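Local coordinates for spike protein P1 (Pseudoalteromonas phage pm2, PDB 2VVE), which forms the receptor-binding spike at the fivefold vertices of the virion, its N-terminus associated with the capsid vertex and its C-terminus responsible for binding the receptor, at residues Ala95-Gln101 with His221-Ser227; Asn102-Leu108 with Glu164-Leu169; Leu108-Val113 with Arg203-Val207; Leu131-His137 with Val153-Ile159. All blocks are in the same frame, centred on the assembly; numbering follows the deposited sequence.

Contact 1. Residues Ala95-Gln101 with His221-Ser227; sequences ARAKYAQ and HDWYDES
Two loops meet here: Ala95-Gln101, between strand 88-91 and helix 105-110, and His221-Ser227, between helix 213-219 and strand 229-236. They run antiparallel; Ala95-Gln101 is extended, while His221-Ser227 turns at Asp222-Asp225 and is extended again at Asp225-Glu226. A single beta bridge, isolated in otherwise irregular chain, sets Lys98 beside Glu226 with their CA atoms 4.4 Å apart. Backbone hydrogen bonds fix the register: Ser227 N to Ala97 O (2.8 Å), Tyr99 N to Asp225 O (3.0 Å) and Tyr224 N to Tyr99 O (2.7 Å). The turn is type II, closed by Asp225 N to Asp222 O (3.0 Å), with Tyr224 at positive phi. Ser227 OG, chi1 p, donates to Ala97 O at 2.7 Å, and the Arg96 guanidinium grips Ser227 O through NE (2.7 Å) and NH2 (3.0 Å). Tyr99 OH and His221 ND1 pair at 2.7 Å. One water links Arg96 N to Glu226 OE1, 2.9 Å from each. Ser227 CB sits over the Tyr99 face, 3.6 Å from its centroid, and Gln101 CG lies 3.3 Å from the centroid of the Trp223 six-membered ring, both CH-pi. The Tyr99 side chain is buried against His221-Ser227, about 10 Å from the bound calcium ion. Asp143 takes a salt bridge from Arg96 and a hydrogen bond from His221 NE2. Main-chain carbonyls are the chief acceptors, served by backbone and side-chain donors alike.

Contact 2. Residues Asn102-Leu108 with Glu164-Leu169; sequences NEGRTAL and ETTDTL
Glu164-Thr168 is loop and Leu169 opens strand 169-172; they meet the start of helix 105-110, with Arg105 opposite Asp167 (CA atoms 4.8 Å apart) and Gly104, at the N-cap, opposite Thr168 (5.1 Å). Glu164 O lies over one face of the Arg105 guanidinium; a water bridges Arg105 NH2 (2.5 Å) and Thr165 O (3.0 Å). Thr166 O accepts from Arg105 NE at 3.0 Å, while Arg105 NH1 is salt-bridged to Glu109. Asp167 accepts from the first N-H groups of the helix: its O takes Arg105 N (2.8 Å), and its OD1 takes both Thr106 N (2.7 Å) and Thr106 OG1 (2.8 Å). Its OD2 reaches, through a second water, Glu103 O and Ala107 N. A CB on Gly104 would clash with that OD2, and at phi 92° and psi 164° would also jam against Glu103 O. Leu169, chi1 m and chi2 t, points back in, its CD1 3.6 Å from Gly104 C and 4.0 Å from Leu108 CD2; its O receives Asn102 ND2 at 2.9 Å, and a third water joins Leu169 N to Asn102 OD1. Leu108 and Leu169 rest on Tyr158 of strand 151-160, Arg105 and Leu108 on Phe205 of strand 200-208.

Contact 3. Residues Leu108-Val113 with Arg203-Val207; sequences LEANNV and RVFPV
Phe205 stands at the apolar centre, on strand 203-207, its chi1 m side chain directed at the end of helix 105-110. Leu108 CB lies over one face of the ring, 4.0 Å from the centroid, a CH-pi contact whose closest atom pair is Leu108 CB to Phe205 CE1 at 3.7 Å. Val113, chi1 t, adds its CG1 3.9 Å from Phe205 CD1, and its O comes within 3.5 Å of the same CD1 at the ring edge. Two residues along the strand, on the same side of it, Val207 extends the patch: Val207 CG1 is 3.9 Å from Val113 CG1 and 4.2 Å from Leu108 CD2. The backbones stay well apart, Val113 CA to Phe205 CA being 6.9 Å. Leu108 and Val113 are brought together by a Schellman motif that ends the helix, with Val113 N to Leu108 O at 3.0 Å, Asn112 N to Glu109 O at 3.1 Å, and Asn112 at positive phi as the C-prime residue. Farther out, the Glu109 chain runs past the ring edge, Glu109 CG 3.6 Å from Phe205 CZ, and ends in a salt bridge from Glu109 OE2 to Arg203 NH1 at 2.8 Å; Arg105 shares that carboxylate oxygen, while Asp117 binds Arg203 NE. The short helix thereby lies against one face of the sheet, with strand 200-208 between strands 116-120 and 151-160, while Val204 turns to Phe157 and Ile159.

Contact 4. Residues Leu131-His137 with Val153-Ile159; sequences LKARVRH and VKPAFYI
Strands 131-137 and 155-159 face each other across the interior of a beta sandwich, their axes 9.3 Å apart at closest approach and their directions 140° apart. The inward residues Leu131, Ala133, Val135 and His137 meet Val153, Pro155, Phe157 and Ile159. The largest bump is the Phe157 ring, chi1 m: it fills the hollow over small Ala133, with Phe157 CZ 3.8 Å from Ala133 CB, and slides beside Leu131. Leu131, chi1 t and chi2 p, lays its CD2 over the ring, 4.0 Å from the centroid, a CH-pi contact, while Leu131 CG is 3.7 Å from Phe157 CE2. The same Leu131 CD2 also reaches Ile159 CD1 at 4.1 Å. Midway the fit is looser, Val135 CG1 to Pro155 CG at 4.2 Å. At the other end the His137 ring, chi1 m, takes Val153 CG2 over its face, 3.5 Å from the centroid, and meets Pro155 at its edge, His137 CE1 to Pro155 CD 4.0 Å. Both its nitrogens are engaged elsewhere, NE2 with Tyr175 and ND1 with Thr229. This face-to-face packing of two antiparallel sheets, as in the jelly-roll class, therefore depends on apolar fit and CH-pi contacts; its one polar ring is satisfied by residues outside the two segments.

All four contacts lie in the same jelly-roll-like beta sandwich. Contact 4 spans the sandwich between its two sheets; contact 3, about 13 Å away between centres, lies on the outer face of the sheet holding the neighbouring strands 151-160 and 200-208. Contacts 2 and 3 are closest, centres about 8 Å apart, sharing Leu108 and helix 105-110. Contact 1, about 10 Å from contact 3, meets it where Lys98 NZ bonds Asn112 O. Along the chain contact 1 encloses the other three, contacts 2 and 3 interlock, and contact 4 is nested within both. Tyr158, bonded to Ala100 O, joins loop to sheet. Together they fasten the helix and outer loops to the sandwich core of this stem and receptor-binding fragment.

Contact 1. Residues Ala95-Gln101 with His221-Ser227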
# COMPACT_ATOMS: atom_id res chain seq x y z
N ALA A 95 -15.26 15.42 31.61
CA ALA A 95 -15.24 14.43 32.69
C ALA A 95 -14.14 14.73 33.69
O ALA A 95 -13.03 15.10 33.31
CB ALA A 95 -15.05 13.03 32.12
N ARG A 96 -14.44 14.55 34.97
CA ARG A 96 -13.44 14.71 36.03
C ARG A 96 -12.29 13.73 35.81
O ARG A 96 -12.52 12.56 35.47
CB ARG A 96 -14.08 14.47 37.39
CG ARG A 96 -15.12 15.53 37.77
CD ARG A 96 -16.18 14.99 38.73
NE ARG A 96 -15.59 14.43 39.94
CZ ARG A 96 -16.28 13.88 40.94
NH1 ARG A 96 -17.61 13.81 40.90
NH2 ARG A 96 -15.63 13.40 41.98
N ALA A 97 -11.06 14.19 36.05
CA ALA A 97 -9.88 13.36 35.88
C ALA A 97 -9.77 12.37 37.04
O ALA A 97 -10.22 12.65 38.15
CB ALA A 97 -8.64 14.22 35.83
N LYS A 98 -9.17 11.21 36.78
CA LYS A 98 -8.99 10.21 37.85
C LYS A 98 -7.77 10.43 38.73
O LYS A 98 -6.74 10.97 38.28
CB LYS A 98 -9.02 8.79 37.28
CG LYS A 98 -10.35 8.47 36.61
CD LYS A 98 -10.38 7.15 35.88
CE LYS A 98 -11.80 6.91 35.38
NZ LYS A 98 -12.00 5.60 34.71
N TYR A 99 -7.89 10.03 40.00
CA TYR A 99 -6.72 9.87 40.86
C TYR A 99 -5.83 8.77 40.30
O TYR A 99 -6.29 7.65 40.03
CB TYR A 99 -7.12 9.46 42.28
CG TYR A 99 -7.98 10.44 43.04
CD1 TYR A 99 -7.44 11.59 43.59
CD2 TYR A 99 -9.34 10.18 43.26
CE1 TYR A 99 -8.22 12.49 44.33
CE2 TYR A 99 -10.14 11.06 44.00
CZ TYR A 99 -9.57 12.21 44.53
OH TYR A 99 -10.34 13.09 45.25
N ALA A 100 -4.54 9.05 40.16
CA ALA A 100 -3.60 8.01 39.72
C ALA A 100 -2.21 8.14 40.32
O ALA A 100 -1.60 9.21 40.28
CB ALA A 100 -3.52 7.97 38.19
N GLN A 101 -1.73 7.02 40.86
CA GLN A 101 -0.32 6.87 41.22
C GLN A 101 0.43 6.43 39.98
O GLN A 101 -0.18 5.99 39.00
CB GLN A 101 -0.14 5.82 42.32
CG GLN A 101 -0.88 6.16 43.59
CD GLN A 101 -0.60 5.21 44.72
OE1 GLN A 101 0.18 5.52 45.60
NE2 GLN A 101 -1.23 4.04 44.69
N HIS A 221 -13.25 8.34 48.45
CA HIS A 221 -12.44 8.42 47.24
C HIS A 221 -11.23 7.50 47.38
O HIS A 221 -10.69 7.32 48.46
CB HIS A 221 -11.99 9.86 46.97
CG HIS A 221 -13.03 10.70 46.30
ND1 HIS A 221 -12.75 11.94 45.75
CD2 HIS A 221 -14.35 10.48 46.06
CE1 HIS A 221 -13.85 12.44 45.21
NE2 HIS A 221 -14.83 11.58 45.39
N ASP A 222 -10.83 6.90 46.26
CA ASP A 222 -9.70 6.00 46.22
C ASP A 222 -9.04 6.13 44.87
O ASP A 222 -9.59 6.77 43.96
CB ASP A 222 -10.16 4.55 46.45
CG ASP A 222 -9.01 3.62 46.81
OD1 ASP A 222 -7.89 4.09 47.11
OD2 ASP A 222 -9.23 2.39 46.78
N TRP A 223 -7.85 5.54 44.72
CA TRP A 223 -7.15 5.57 43.44
C TRP A 223 -8.03 5.08 42.28
O TRP A 223 -8.81 4.14 42.44
CB TRP A 223 -5.83 4.80 43.52
CG TRP A 223 -4.91 5.40 44.56
CD1 TRP A 223 -4.59 4.88 45.76
CD2 TRP A 223 -4.26 6.68 44.48
NE1 TRP A 223 -3.74 5.73 46.45
CE2 TRP A 223 -3.53 6.85 45.68
CE3 TRP A 223 -4.21 7.69 43.51
CZ2 TRP A 223 -2.76 8.00 45.95
CZ3 TRP A 223 -3.44 8.84 43.77
CH2 TRP A 223 -2.73 8.98 44.98
N TYR A 224 -7.90 5.75 41.14
CA TYR A 224 -8.67 5.50 39.90
C TYR A 224 -10.13 6.00 39.94
O TYR A 224 -10.84 5.94 38.93
CB TYR A 224 -8.59 4.02 39.46
CG TYR A 224 -7.18 3.52 39.17
CD1 TYR A 224 -6.39 4.15 38.20
CD2 TYR A 224 -6.65 2.42 39.84
CE1 TYR A 224 -5.11 3.70 37.92
CE2 TYR A 224 -5.36 1.97 39.57
CZ TYR A 224 -4.59 2.62 38.61
OH TYR A 224 -3.32 2.20 38.31
N ASP A 225 -10.57 6.53 41.09
CA ASP A 225 -11.88 7.19 41.19
C ASP A 225 -11.77 8.57 40.56
O ASP A 225 -10.67 9.10 40.40
CB ASP A 225 -12.31 7.38 42.65
CG ASP A 225 -12.86 6.10 43.29
OD1 ASP A 225 -13.09 5.09 42.59
OD2 ASP A 225 -13.04 6.11 44.52
N GLU A 226 -12.92 9.18 40.25
CA GLU A 226 -12.94 10.55 39.75
C GLU A 226 -12.59 11.54 40.87
O GLU A 226 -13.15 11.47 41.97
CB GLU A 226 -14.27 10.88 39.07
CG GLU A 226 -14.42 10.14 37.73
CD GLU A 226 -15.47 10.73 36.80
OE1 GLU A 226 -16.51 11.25 37.28
OE2 GLU A 226 -15.26 10.67 35.56
N SER A 227 -11.64 12.42 40.59
CA SER A 227 -11.12 13.39 41.55
C SER A 227 -11.97 14.66 41.53
O SER A 227 -13.08 14.65 40.99
CB SER A 227 -9.65 13.72 41.26
OG SER A 227 -9.50 14.47 40.07
O HOH W 1 -17.07 13.46 35.51

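Contact 2. Residues Asn102-Leu108 with Glu164-Leu169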
# COMPACT_ATOMS: atom_id res chain seq x y z
N ASN A 102 1.74 6.54 40.01
CA ASN A 102 2.52 6.18 38.84
C ASN A 102 2.72 4.67 38.77
O ASN A 102 3.75 4.13 39.21
CB ASN A 102 3.83 6.97 38.77
CG ASN A 102 4.53 6.79 37.43
OD1 ASN A 102 4.07 6.02 36.58
ND2 ASN A 102 5.63 7.50 37.24
N GLU A 103 1.71 4.01 38.20
CA GLU A 103 1.61 2.55 38.17
C GLU A 103 2.03 1.99 36.81
O GLU A 103 2.01 0.77 36.56
CB GLU A 103 0.17 2.14 38.49
CG GLU A 103 -0.32 2.56 39.88
CD GLU A 103 0.02 1.56 40.97
OE1 GLU A 103 1.03 0.84 40.85
OE2 GLU A 103 -0.74 1.51 41.96
N GLY A 104 2.42 2.90 35.92
CA GLY A 104 2.84 2.52 34.58
C GLY A 104 1.70 2.55 33.58
O GLY A 104 0.53 2.57 33.96
N ARG A 105 2.07 2.55 32.31
CA ARG A 105 1.11 2.73 31.21
C ARG A 105 -0.00 1.67 31.19
O ARG A 105 -1.19 2.00 31.10
CB ARG A 105 1.85 2.73 29.88
CG ARG A 105 0.96 3.03 28.71
CD ARG A 105 1.64 2.66 27.37
NE ARG A 105 1.98 1.25 27.26
CZ ARG A 105 1.12 0.26 26.99
NH1 ARG A 105 -0.17 0.51 26.79
NH2 ARG A 105 1.56 -0.98 26.91
N THR A 106 0.38 0.40 31.26
CA THR A 106 -0.58 -0.70 31.20
C THR A 106 -1.66 -0.56 32.29
O THR A 106 -2.85 -0.71 32.01
CB THR A 106 0.12 -2.07 31.28
OG1 THR A 106 1.00 -2.19 30.16
CG2 THR A 106 -0.89 -3.21 31.25
N ALA A 107 -1.24 -0.22 33.50
CA ALA A 107 -2.16 -0.16 34.65
C ALA A 107 -3.16 0.99 34.48
O ALA A 107 -4.35 0.85 34.78
CB ALA A 107 -1.38 -0.02 35.94
N LEU A 108 -2.69 2.12 33.96
CA LEU A 108 -3.55 3.29 33.79
C LEU A 108 -4.60 3.03 32.71
O LEU A 108 -5.78 3.35 32.88
CB LEU A 108 -2.72 4.55 33.52
CG LEU A 108 -2.46 5.38 34.79
CD1 LEU A 108 -1.67 4.61 35.88
CD2 LEU A 108 -1.80 6.74 34.49
N GLU A 164 4.62 4.58 22.87
CA GLU A 164 3.35 4.12 23.44
C GLU A 164 3.34 2.62 23.79
O GLU A 164 2.41 2.14 24.46
CB GLU A 164 2.16 4.51 22.54
CG GLU A 164 1.96 3.65 21.28
CD GLU A 164 2.86 4.05 20.11
OE1 GLU A 164 2.39 3.95 18.96
OE2 GLU A 164 4.02 4.46 20.34
N THR A 165 4.36 1.88 23.34
CA THR A 165 4.48 0.44 23.63
C THR A 165 5.29 0.13 24.90
O THR A 165 5.29 -1.01 25.38
CB THR A 165 5.07 -0.36 22.42
OG1 THR A 165 6.47 -0.08 22.27
CG2 THR A 165 4.33 -0.05 21.12
N THR A 166 5.97 1.14 25.44
CA THR A 166 6.77 1.00 26.66
C THR A 166 5.90 1.29 27.88
O THR A 166 4.83 1.90 27.75
CB THR A 166 7.99 1.96 26.65
OG1 THR A 166 7.52 3.32 26.62
CG2 THR A 166 8.88 1.70 25.44
N ASP A 167 6.34 0.87 29.07
CA ASP A 167 5.46 0.97 30.25
C ASP A 167 5.74 2.10 31.25
O ASP A 167 4.82 2.58 31.91
CB ASP A 167 5.36 -0.35 31.02
CG ASP A 167 4.01 -0.52 31.69
OD1 ASP A 167 2.99 -0.37 30.99
OD2 ASP A 167 3.95 -0.75 32.92
N THR A 168 7.00 2.50 31.38
CA THR A 168 7.34 3.49 32.41
C THR A 168 6.86 4.90 32.04
O THR A 168 6.94 5.32 30.87
CB THR A 168 8.85 3.52 32.75
OG1 THR A 168 9.59 3.92 31.60
CG2 THR A 168 9.33 2.14 33.20
N LEU A 169 6.37 5.61 33.05
CA LEU A 169 5.86 6.96 32.89
C LEU A 169 6.69 7.95 33.68
O LEU A 169 7.18 7.62 34.77
CB LEU A 169 4.41 7.05 33.38
CG LEU A 169 3.41 6.05 32.80
CD1 LEU A 169 2.08 6.13 33.52
CD2 LEU A 169 3.22 6.29 31.33
O HOH W 2 5.96 4.28 35.67
O HOH W 3 1.52 -0.79 34.25
O HOH W 4 3.80 -1.23 27.99

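Contact 3. Residues Leu108-Val113 with Arg203-Val207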
# COMPACT_ATOMS: atom_id res chain seq x y z
N LEU A 108 -2.69 2.12 33.96
CA LEU A 108 -3.55 3.29 33.79
C LEU A 108 -4.60 3.03 32.71
O LEU A 108 -5.78 3.35 32.88
CB LEU A 108 -2.72 4.55 33.52
CG LEU A 108 -2.46 5.38 34.79
CD1 LEU A 108 -1.67 4.61 35.88
CD2 LEU A 108 -1.80 6.74 34.49
N GLU A 109 -4.17 2.41 31.61
CA GLU A 109 -5.09 2.06 30.52
C GLU A 109 -6.10 1.02 31.00
O GLU A 109 -7.28 1.09 30.67
CB GLU A 109 -4.32 1.58 29.28
CG GLU A 109 -3.44 2.64 28.64
CD GLU A 109 -2.80 2.18 27.33
OE1 GLU A 109 -3.23 1.14 26.78
OE2 GLU A 109 -1.86 2.84 26.87
N ALA A 110 -5.63 0.06 31.81
CA ALA A 110 -6.50 -1.01 32.32
C ALA A 110 -7.63 -0.45 33.19
O ALA A 110 -8.71 -1.04 33.30
CB ALA A 110 -5.68 -2.04 33.11
N ASN A 111 -7.35 0.70 33.81
CA ASN A 111 -8.28 1.32 34.74
C ASN A 111 -8.97 2.53 34.13
O ASN A 111 -9.53 3.37 34.84
CB ASN A 111 -7.55 1.67 36.03
CG ASN A 111 -7.37 0.47 36.93
OD1 ASN A 111 -8.31 0.05 37.62
ND2 ASN A 111 -6.17 -0.12 36.93
N ASN A 112 -8.94 2.58 32.80
CA ASN A 112 -9.65 3.58 32.01
C ASN A 112 -9.31 5.02 32.34
O ASN A 112 -10.21 5.86 32.45
CB ASN A 112 -11.16 3.34 32.10
CG ASN A 112 -11.59 2.06 31.40
OD1 ASN A 112 -10.84 1.49 30.60
ND2 ASN A 112 -12.79 1.60 31.69
N VAL A 113 -8.01 5.30 32.51
CA VAL A 113 -7.55 6.69 32.61
C VAL A 113 -7.37 7.22 31.17
O VAL A 113 -6.51 6.73 30.44
CB VAL A 113 -6.21 6.79 33.41
CG1 VAL A 113 -5.71 8.26 33.46
CG2 VAL A 113 -6.37 6.19 34.82
N ARG A 203 2.76 8.70 24.86
CA ARG A 203 1.39 8.68 25.40
C ARG A 203 1.35 9.49 26.70
O ARG A 203 2.24 9.37 27.55
CB ARG A 203 0.92 7.25 25.64
CG ARG A 203 -0.53 7.11 26.09
CD ARG A 203 -1.09 5.76 25.66
NE ARG A 203 -1.24 5.70 24.20
CZ ARG A 203 -1.61 4.63 23.51
NH1 ARG A 203 -1.86 3.49 24.14
NH2 ARG A 203 -1.73 4.69 22.18
N VAL A 204 0.30 10.31 26.82
CA VAL A 204 0.14 11.26 27.93
C VAL A 204 -1.17 11.02 28.69
O VAL A 204 -2.24 11.03 28.09
CB VAL A 204 0.16 12.74 27.43
CG1 VAL A 204 0.09 13.71 28.61
CG2 VAL A 204 1.38 13.01 26.56
N PHE A 205 -1.06 10.81 30.01
CA PHE A 205 -2.22 10.64 30.90
C PHE A 205 -2.36 11.88 31.82
O PHE A 205 -1.56 12.07 32.75
CB PHE A 205 -2.07 9.39 31.78
CG PHE A 205 -1.93 8.10 31.03
CD1 PHE A 205 -3.03 7.26 30.86
CD2 PHE A 205 -0.69 7.68 30.53
CE1 PHE A 205 -2.91 6.04 30.19
CE2 PHE A 205 -0.56 6.47 29.85
CZ PHE A 205 -1.67 5.65 29.67
N PRO A 206 -3.36 12.73 31.55
CA PRO A 206 -3.65 13.82 32.50
C PRO A 206 -4.33 13.25 33.75
O PRO A 206 -5.40 12.63 33.66
CB PRO A 206 -4.60 14.74 31.70
CG PRO A 206 -4.48 14.30 30.26
CD PRO A 206 -4.22 12.82 30.35
N VAL A 207 -3.71 13.46 34.91
CA VAL A 207 -4.18 12.86 36.16
C VAL A 207 -4.15 13.80 37.35
O VAL A 207 -3.44 14.83 37.33
CB VAL A 207 -3.33 11.61 36.55
CG1 VAL A 207 -3.33 10.57 35.43
CG2 VAL A 207 -1.90 12.00 36.92

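Contact 4. Residues Leu131-His137 with Val153-Ile159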
# COMPACT_ATOMS: atom_id res chain seq x y z
N LEU A 131 4.04 22.31 27.32
CA LEU A 131 2.76 21.62 27.35
C LEU A 131 1.92 22.18 28.49
O LEU A 131 2.36 22.21 29.64
CB LEU A 131 2.96 20.10 27.52
CG LEU A 131 1.75 19.16 27.43
CD1 LEU A 131 1.05 19.26 26.08
CD2 LEU A 131 2.19 17.72 27.67
N LYS A 132 0.71 22.61 28.15
CA LYS A 132 -0.14 23.29 29.11
C LYS A 132 -1.50 22.63 29.25
O LYS A 132 -1.94 21.90 28.36
CB LYS A 132 -0.35 24.75 28.69
CG LYS A 132 0.89 25.62 28.76
CD LYS A 132 0.56 27.01 28.23
CE LYS A 132 1.78 27.91 28.16
NZ LYS A 132 1.47 29.21 27.47
N ALA A 133 -2.16 22.90 30.37
CA ALA A 133 -3.57 22.56 30.51
C ALA A 133 -4.30 23.63 31.30
O ALA A 133 -3.75 24.20 32.25
CB ALA A 133 -3.74 21.21 31.17
N ARG A 134 -5.54 23.89 30.89
CA ARG A 134 -6.48 24.69 31.66
C ARG A 134 -7.18 23.72 32.62
O ARG A 134 -7.84 22.76 32.20
CB ARG A 134 -7.48 25.40 30.72
CG ARG A 134 -8.60 26.14 31.43
CD ARG A 134 -9.55 26.81 30.45
NE ARG A 134 -10.54 27.61 31.17
CZ ARG A 134 -11.34 28.51 30.61
NH1 ARG A 134 -12.19 29.19 31.36
NH2 ARG A 134 -11.29 28.73 29.30
N VAL A 135 -6.99 23.95 33.91
CA VAL A 135 -7.35 22.95 34.92
C VAL A 135 -8.36 23.53 35.90
O VAL A 135 -8.18 24.63 36.43
CB VAL A 135 -6.08 22.41 35.67
CG1 VAL A 135 -6.47 21.40 36.70
CG2 VAL A 135 -5.10 21.77 34.70
N ARG A 136 -9.44 22.79 36.12
CA ARG A 136 -10.51 23.24 37.00
C ARG A 136 -10.64 22.30 38.19
O ARG A 136 -10.94 21.11 38.04
CB ARG A 136 -11.84 23.36 36.24
CG ARG A 136 -13.00 23.89 37.08
CD ARG A 136 -14.22 24.14 36.24
NE ARG A 136 -13.92 25.11 35.19
CZ ARG A 136 -14.62 25.23 34.07
NH1 ARG A 136 -15.68 24.44 33.84
NH2 ARG A 136 -14.26 26.13 33.16
N HIS A 137 -10.43 22.85 39.37
CA HIS A 137 -10.68 22.13 40.61
C HIS A 137 -12.02 22.58 41.21
O HIS A 137 -12.29 23.77 41.34
CB HIS A 137 -9.53 22.37 41.60
CG HIS A 137 -8.18 22.17 40.99
ND1 HIS A 137 -7.67 20.92 40.70
CD2 HIS A 137 -7.22 23.06 40.64
CE1 HIS A 137 -6.46 21.05 40.18
NE2 HIS A 137 -6.16 22.34 40.14
N VAL A 153 -4.63 19.57 45.86
CA VAL A 153 -4.56 19.09 44.48
C VAL A 153 -3.16 19.27 43.90
O VAL A 153 -2.43 20.20 44.25
CB VAL A 153 -5.61 19.79 43.55
CG1 VAL A 153 -7.04 19.56 44.05
CG2 VAL A 153 -5.32 21.27 43.41
N LYS A 154 -2.78 18.35 43.03
CA LYS A 154 -1.55 18.47 42.27
C LYS A 154 -1.73 17.73 40.94
O LYS A 154 -1.43 16.53 40.85
CB LYS A 154 -0.33 17.97 43.06
CG LYS A 154 1.01 18.14 42.32
CD LYS A 154 2.21 18.02 43.24
CE LYS A 154 2.59 19.36 43.85
NZ LYS A 154 3.76 19.22 44.75
N PRO A 155 -2.23 18.44 39.91
CA PRO A 155 -2.44 17.82 38.60
C PRO A 155 -1.10 17.46 37.95
O PRO A 155 -0.09 18.11 38.21
CB PRO A 155 -3.19 18.90 37.80
CG PRO A 155 -2.83 20.20 38.49
CD PRO A 155 -2.67 19.86 39.93
N ALA A 156 -1.09 16.42 37.13
CA ALA A 156 0.13 16.02 36.43
C ALA A 156 -0.17 15.49 35.04
O ALA A 156 -1.32 15.11 34.75
CB ALA A 156 0.91 14.98 37.23
N PHE A 157 0.84 15.50 34.17
CA PHE A 157 0.87 14.64 32.99
C PHE A 157 1.81 13.52 33.31
O PHE A 157 2.96 13.77 33.70
CB PHE A 157 1.42 15.37 31.77
CG PHE A 157 0.64 16.59 31.38
CD1 PHE A 157 -0.71 16.48 31.03
CD2 PHE A 157 1.25 17.83 31.34
CE1 PHE A 157 -1.44 17.62 30.64
CE2 PHE A 157 0.53 18.99 30.97
CZ PHE A 157 -0.82 18.87 30.62
N TYR A 158 1.32 12.28 33.19
CA TYR A 158 2.21 11.12 33.18
C TYR A 158 2.50 10.79 31.72
O TYR A 158 1.57 10.49 30.96
CB TYR A 158 1.56 9.90 33.85
CG TYR A 158 1.36 9.99 35.35
CD1 TYR A 158 1.90 11.04 36.12
CD2 TYR A 158 0.64 9.01 36.01
CE1 TYR A 158 1.71 11.09 37.50
CE2 TYR A 158 0.45 9.05 37.37
CZ TYR A 158 0.98 10.07 38.12
OH TYR A 158 0.76 10.04 39.48
N ILE A 159 3.77 10.83 31.32
CA ILE A 159 4.14 10.67 29.91
C ILE A 159 5.12 9.51 29.73
O ILE A 159 6.10 9.39 30.48
CB ILE A 159 4.75 11.97 29.32
CG1 ILE A 159 3.85 13.18 29.63
CG2 ILE A 159 5.00 11.82 27.80
CD1 ILE A 159 4.33 14.51 29.03